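Local coordinates for protein FACT complex subunit (Chaetomium thermophilum var. thermophilum, PDB 4KHB) that probably helps reorganize nucleosomes as part of the FACT histone chaperone, this piece being the PH-like Spt16D domain that forms a heterodimer with Pob3N, at residues Ile36-Met41 against Leu96-Thr101; Ile52-Lys57 against Arg67-Ser72. All blocks are in the same frame, centred on the assembly; numbering follows the deposited sequence.

Contact 1. Residues Ile36-Met41 against Leu96-Thr101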
loop_
_atom_site.group_PDB
_atom_site.type_symbol
_atom_site.label_atom_id
_atom_site.label_comp_id
_atom_site.label_asym_id
_atom_site.label_seq_id
_atom_site.Cartn_x
_atom_site.Cartn_y
_atom_site.Cartn_z
ATOM N N ILE A 36 11.890 3.022 7.756
ATOM C CA ILE A 36 11.822 3.253 6.320
ATOM C C ILE A 36 10.352 3.239 5.907
ATOM O O ILE A 36 9.536 2.537 6.511
ATOM C CB ILE A 36 12.642 2.213 5.514
ATOM C CG1 ILE A 36 11.928 0.860 5.468
ATOM C CG2 ILE A 36 14.030 2.051 6.116
ATOM C CD1 ILE A 36 12.576 -0.144 4.524
ATOM N N VAL A 37 10.011 4.026 4.891
ATOM C CA VAL A 37 8.631 4.123 4.427
ATOM C C VAL A 37 8.538 3.681 2.977
ATOM O O VAL A 37 9.115 4.308 2.089
ATOM C CB VAL A 37 8.073 5.556 4.565
ATOM C CG1 VAL A 37 6.617 5.596 4.130
ATOM C CG2 VAL A 37 8.222 6.056 5.991
ATOM N N LEU A 38 7.814 2.592 2.742
ATOM C CA LEU A 38 7.744 2.009 1.413
ATOM C C LEU A 38 6.400 2.294 0.753
ATOM O O LEU A 38 5.348 2.153 1.379
ATOM C CB LEU A 38 8.012 0.503 1.482
ATOM C CG LEU A 38 9.277 0.157 2.272
ATOM C CD1 LEU A 38 9.472 -1.339 2.423
ATOM C CD2 LEU A 38 10.488 0.788 1.608
ATOM N N PRO A 39 6.438 2.699 -0.523
ATOM C CA PRO A 39 5.225 3.033 -1.275
ATOM C C PRO A 39 4.548 1.782 -1.826
ATOM O O PRO A 39 5.070 1.144 -2.742
ATOM C CB PRO A 39 5.759 3.906 -2.413
ATOM C CG PRO A 39 7.160 3.415 -2.635
ATOM C CD PRO A 39 7.670 2.981 -1.286
ATOM N N ILE A 40 3.400 1.431 -1.259
ATOM C CA ILE A 40 2.675 0.245 -1.697
ATOM C C ILE A 40 1.250 0.589 -2.120
ATOM O O ILE A 40 0.391 0.878 -1.280
ATOM C CB ILE A 40 2.646 -0.839 -0.596
ATOM C CG1 ILE A 40 4.072 -1.197 -0.166
ATOM C CG2 ILE A 40 1.922 -2.088 -1.081
ATOM C CD1 ILE A 40 4.151 -2.168 1.002
ATOM N N MET A 41 1.020 0.553 -3.431
ATOM C CA MET A 41 -0.299 0.785 -4.021
ATOM C C MET A 41 -0.911 2.123 -3.617
ATOM O O MET A 41 -2.109 2.213 -3.336
ATOM C CB MET A 41 -1.246 -0.371 -3.689
ATOM C CG MET A 41 -0.781 -1.703 -4.262
ATOM S SD MET A 41 -0.833 -1.736 -6.065
ATOM C CE MET A 41 0.398 -2.990 -6.436
ATOM N N LEU A 96 10.311 -7.772 0.052
ATOM C CA LEU A 96 9.712 -7.103 -1.099
ATOM C C LEU A 96 10.802 -6.510 -1.990
ATOM O O LEU A 96 11.871 -6.123 -1.506
ATOM C CB LEU A 96 8.687 -6.046 -0.675
ATOM C CG LEU A 96 8.933 -5.183 0.559
ATOM C CD1 LEU A 96 9.924 -4.086 0.247
ATOM C CD2 LEU A 96 7.619 -4.603 1.062
ATOM N N THR A 97 10.526 -6.431 -3.288
ATOM C CA THR A 97 11.509 -5.940 -4.249
ATOM C C THR A 97 10.974 -4.770 -5.071
ATOM O O THR A 97 9.856 -4.818 -5.592
ATOM C CB THR A 97 11.988 -7.073 -5.195
ATOM O OG1 THR A 97 12.745 -8.038 -4.452
ATOM C CG2 THR A 97 12.856 -6.521 -6.319
ATOM N N PHE A 98 11.772 -3.713 -5.167
ATOM C CA PHE A 98 11.445 -2.578 -6.019
ATOM C C PHE A 98 12.440 -2.503 -7.165
ATOM O O PHE A 98 13.544 -3.051 -7.077
ATOM C CB PHE A 98 11.483 -1.260 -5.240
ATOM C CG PHE A 98 10.416 -1.127 -4.194
ATOM C CD1 PHE A 98 10.643 -1.535 -2.889
ATOM C CD2 PHE A 98 9.190 -0.560 -4.514
ATOM C CE1 PHE A 98 9.659 -1.397 -1.926
ATOM C CE2 PHE A 98 8.201 -0.419 -3.557
ATOM C CZ PHE A 98 8.436 -0.840 -2.260
ATOM N N ARG A 99 12.046 -1.827 -8.239
ATOM C CA ARG A 99 12.950 -1.583 -9.353
ATOM C C ARG A 99 12.920 -0.109 -9.741
ATOM O O ARG A 99 11.878 0.549 -9.645
ATOM C CB ARG A 99 12.619 -2.475 -10.557
ATOM C CG ARG A 99 11.421 -2.015 -11.370
ATOM C CD ARG A 99 11.320 -2.768 -12.685
ATOM N NE ARG A 99 10.412 -2.099 -13.610
ATOM C CZ ARG A 99 10.191 -2.495 -14.858
ATOM N NH1 ARG A 99 10.810 -3.564 -15.340
ATOM N NH2 ARG A 99 9.355 -1.816 -15.629
ATOM N N SER A 100 14.069 0.411 -10.159
ATOM C CA SER A 100 14.154 1.780 -10.656
ATOM C C SER A 100 15.334 1.940 -11.604
ATOM O O SER A 100 16.175 1.045 -11.722
ATOM C CB SER A 100 14.273 2.768 -9.492
ATOM O OG SER A 100 14.529 4.080 -9.961
ATOM N N THR A 101 15.389 3.080 -12.283
ATOM C CA THR A 101 16.505 3.391 -13.171
ATOM C C THR A 101 17.601 4.172 -12.446
ATOM O O THR A 101 18.721 4.297 -12.948
ATOM C CB THR A 101 16.040 4.159 -14.430
ATOM O OG1 THR A 101 15.303 5.327 -14.041
ATOM C CG2 THR A 101 15.149 3.272 -15.289
#
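The ring of Phe98 touches strand 36-40 with its CE2-CZ side: CZ lies 4.0 Å from Leu38 CB, and CE2 lies 3.6 Å from the backbone oxygen Pro39 O. That oxygen sits at the ring edge, in its plane, whereas Leu38 CB approaches obliquely. The CG and CD corner of the Pro39 ring closes in on the same two aromatic carbons, with Pro39 CD 4.0 Å from Phe98 CZ. The CB of Phe98 points toward strand 36-40, and CG stands anti to the residue's own carbonyl carbon, beside its backbone N (chi1 -67°). Two residues earlier, Leu96 makes the second half of the contact: its CD1 methyl meets CD1 of Leu38 at 3.5 Å, and its CD2 lies 4.0 Å from the same Leu38 methyl. The two leucines cross obliquely, and Ile40 adds its CD1 at 4.2 Å from Leu96 CD2. The backbones stay well apart, their strand axes 9.9 Å at closest and 76° apart in direction, so side chains bridge the nearly orthogonal sheets of the PH-like fold. Phe47 also packs on Leu38, while Ile27 and Tyr106 touch Phe98. Strand 96-100 continues its sheet into the Pob3N chain, for Leu96 to Arg99 pair with an antiparallel strand there. No hydrogen bond links the two segments. Cohesion therefore rests on buried apolar contact, and the carbonyl of Pro39, directed at the slightly positive hydrogens of the aromatic edge, probably adds a weak electrostatic attraction.

Contact 2. Residues Ile52-Lys57 against Arg67-Ser72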
loop_
_atom_site.group_PDB
_atom_site.type_symbol
_atom_site.label_atom_id
_atom_site.label_comp_id
_atom_site.label_asym_id
_atom_site.label_seq_id
_atom_site.Cartn_x
_atom_site.Cartn_y
_atom_site.Cartn_z
ATOM N N ILE A 52 13.863 -5.431 10.060
ATOM C CA ILE A 52 14.626 -5.660 8.831
ATOM C C ILE A 52 15.902 -6.482 9.041
ATOM O O ILE A 52 16.673 -6.231 9.968
ATOM C CB ILE A 52 14.983 -4.310 8.158
ATOM C CG1 ILE A 52 13.721 -3.671 7.571
ATOM C CG2 ILE A 52 16.021 -4.497 7.060
ATOM C CD1 ILE A 52 13.866 -2.194 7.262
ATOM N N LYS A 53 16.105 -7.471 8.171
ATOM C CA LYS A 53 17.305 -8.306 8.177
ATOM C C LYS A 53 18.447 -7.637 7.412
ATOM O O LYS A 53 19.481 -7.304 7.995
ATOM C CB LYS A 53 16.990 -9.673 7.564
ATOM C CG LYS A 53 18.097 -10.704 7.715
ATOM C CD LYS A 53 17.629 -12.065 7.235
ATOM C CE LYS A 53 18.476 -13.178 7.819
ATOM N NZ LYS A 53 19.575 -13.567 6.892
ATOM N N ASN A 54 18.258 -7.446 6.108
ATOM C CA ASN A 54 19.253 -6.767 5.280
ATOM C C ASN A 54 18.645 -6.108 4.043
ATOM O O ASN A 54 17.465 -6.310 3.741
ATOM C CB ASN A 54 20.362 -7.742 4.867
ATOM C CG ASN A 54 19.825 -9.006 4.215
ATOM O OD1 ASN A 54 19.060 -8.952 3.252
ATOM N ND2 ASN A 54 20.231 -10.157 4.740
ATOM N N ALA A 55 19.456 -5.331 3.329
ATOM C CA ALA A 55 19.031 -4.714 2.074
ATOM C C ALA A 55 20.117 -4.848 1.012
ATOM O O ALA A 55 21.300 -4.637 1.294
ATOM C CB ALA A 55 18.686 -3.251 2.293
ATOM N N SER A 56 19.713 -5.192 -0.208
ATOM C CA SER A 56 20.664 -5.403 -1.294
ATOM C C SER A 56 20.286 -4.695 -2.595
ATOM O O SER A 56 19.113 -4.676 -2.982
ATOM C CB SER A 56 20.842 -6.899 -1.559
ATOM O OG SER A 56 20.889 -7.630 -0.348
ATOM N N LYS A 57 21.284 -4.108 -3.254
ATOM C CA LYS A 57 21.106 -3.483 -4.561
ATOM C C LYS A 57 21.694 -4.382 -5.648
ATOM O O LYS A 57 22.708 -5.056 -5.430
ATOM C CB LYS A 57 21.788 -2.113 -4.601
ATOM C CG LYS A 57 21.688 -1.396 -5.948
ATOM C CD LYS A 57 23.062 -0.991 -6.456
ATOM C CE LYS A 57 22.985 -0.467 -7.878
ATOM N NZ LYS A 57 23.731 0.808 -8.064
ATOM N N ARG A 67 16.256 -5.058 -2.938
ATOM C CA ARG A 67 15.557 -6.085 -2.175
ATOM C C ARG A 67 15.769 -5.938 -0.678
ATOM O O ARG A 67 16.902 -5.961 -0.190
ATOM C CB ARG A 67 15.942 -7.491 -2.634
ATOM C CG ARG A 67 15.674 -8.557 -1.580
ATOM C CD ARG A 67 15.082 -9.805 -2.195
ATOM N NE ARG A 67 16.048 -10.896 -2.261
ATOM C CZ ARG A 67 15.733 -12.180 -2.129
ATOM N NH1 ARG A 67 14.475 -12.537 -1.904
ATOM N NH2 ARG A 67 16.676 -13.108 -2.211
ATOM N N ILE A 68 14.665 -5.767 0.042
ATOM C CA ILE A 68 14.704 -5.686 1.492
ATOM C C ILE A 68 14.196 -6.991 2.105
ATOM O O ILE A 68 13.048 -7.384 1.875
ATOM C CB ILE A 68 13.854 -4.505 1.997
ATOM C CG1 ILE A 68 14.380 -3.188 1.416
ATOM C CG2 ILE A 68 13.855 -4.457 3.515
ATOM C CD1 ILE A 68 13.383 -2.046 1.457
ATOM N N ASN A 69 15.049 -7.663 2.874
ATOM C CA ASN A 69 14.650 -8.880 3.579
ATOM C C ASN A 69 14.315 -8.597 5.035
ATOM O O ASN A 69 15.030 -7.857 5.715
ATOM C CB ASN A 69 15.721 -9.974 3.474
ATOM C CG ASN A 69 15.916 -10.467 2.052
ATOM O OD1 ASN A 69 15.066 -11.175 1.509
ATOM N ND2 ASN A 69 17.038 -10.105 1.446
ATOM N N PHE A 70 13.223 -9.184 5.510
ATOM C CA PHE A 70 12.755 -8.926 6.863
ATOM C C PHE A 70 13.067 -10.082 7.811
ATOM O O PHE A 70 13.308 -11.207 7.369
ATOM C CB PHE A 70 11.250 -8.668 6.830
ATOM C CG PHE A 70 10.866 -7.433 6.066
ATOM C CD1 PHE A 70 10.822 -6.206 6.701
ATOM C CD2 PHE A 70 10.548 -7.500 4.717
ATOM C CE1 PHE A 70 10.468 -5.061 6.012
ATOM C CE2 PHE A 70 10.194 -6.357 4.018
ATOM C CZ PHE A 70 10.154 -5.137 4.667
ATOM N N LEU A 71 13.049 -9.808 9.112
ATOM C CA LEU A 71 13.248 -10.854 10.109
ATOM C C LEU A 71 11.963 -11.640 10.337
ATOM O O LEU A 71 10.912 -11.067 10.637
ATOM C CB LEU A 71 13.764 -10.257 11.421
ATOM C CG LEU A 71 15.142 -9.602 11.312
ATOM C CD1 LEU A 71 15.434 -8.705 12.503
ATOM C CD2 LEU A 71 16.211 -10.668 11.170
ATOM N N SER A 72 12.059 -12.955 10.174
ATOM C CA SER A 72 10.917 -13.849 10.295
ATOM C C SER A 72 11.425 -15.219 10.713
ATOM O O SER A 72 12.618 -15.499 10.590
ATOM C CB SER A 72 10.177 -13.948 8.957
ATOM O OG SER A 72 11.059 -13.719 7.870
#
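Asn54 and Asn69 face each other across the hairpin of strands 52-60 and 63-70, an antiparallel pair interrupted by a classic beta bulge at Lys53 and Asn54. Their side chains lie alongside one another and point the same way, but the amide planes are turned 82° apart. With CG between the backbone N and the carbonyl carbon (chi1 53°), the Asn54 amide lies beside Asn69, where its OD1 accepts from Asn69 ND2 at 2.9 Å, nearly straight and in the plane of the acceptor carbonyl. An alanine in place of Asn54 removes this acceptor, and the Asn69 amide would probably be left freer to turn. In the backbone, Asn69 O receives both bulge NH groups, with Lys53 N at 2.7 Å and Asn54 N farther off at 3.3 Å. Across the bulge the register slips by one residue, and the side chains of the non-hydrogen-bonded pair Ile52 and Phe70 diverge; Ile52 CG1 still meets Phe70 CE1 at 3.9 Å, approaching the ring obliquely. On the face shared by Ala55 and Ile68, helix 103-121 reaches Ala55 through Ile113, and Ile36 and Leu38 of the other sheet pack on Ile68. Lys53 and Leu71 cross at about a right angle, bringing Lys53 CB to 3.8 Å from Leu71 CD2. Farther along, the Ser56 and Arg67 backbones exchange two hydrogen bonds, and Arg67 O also receives a CA-H...O contact from Ala55 CA at 3.3 Å.

Contact 1 joins the two sheets of the domain, whereas contact 2 ties together neighbouring strands within one of them; their centres lie 13 Å apart. Strands 63-70 and 91-100 are adjacent in that sheet, and a probable hydrogen bond from Ile68 N to Leu96 O, 3.2 Å long, connects the two contacts directly. A second connection is apolar: Ile36 CD1 comes within 3.7 Å of both Ile52 CD1 and Ile68 CD1, carrying the packing between sheets on from Leu38 toward the bulged end of the hairpin. Both contacts also border the Pob3N subunit, contact 1 through the ladder that extends the sheet and contact 2 through Asn109 of Pob3N, whose ND2 forms a hydrogen bond with Leu71 O.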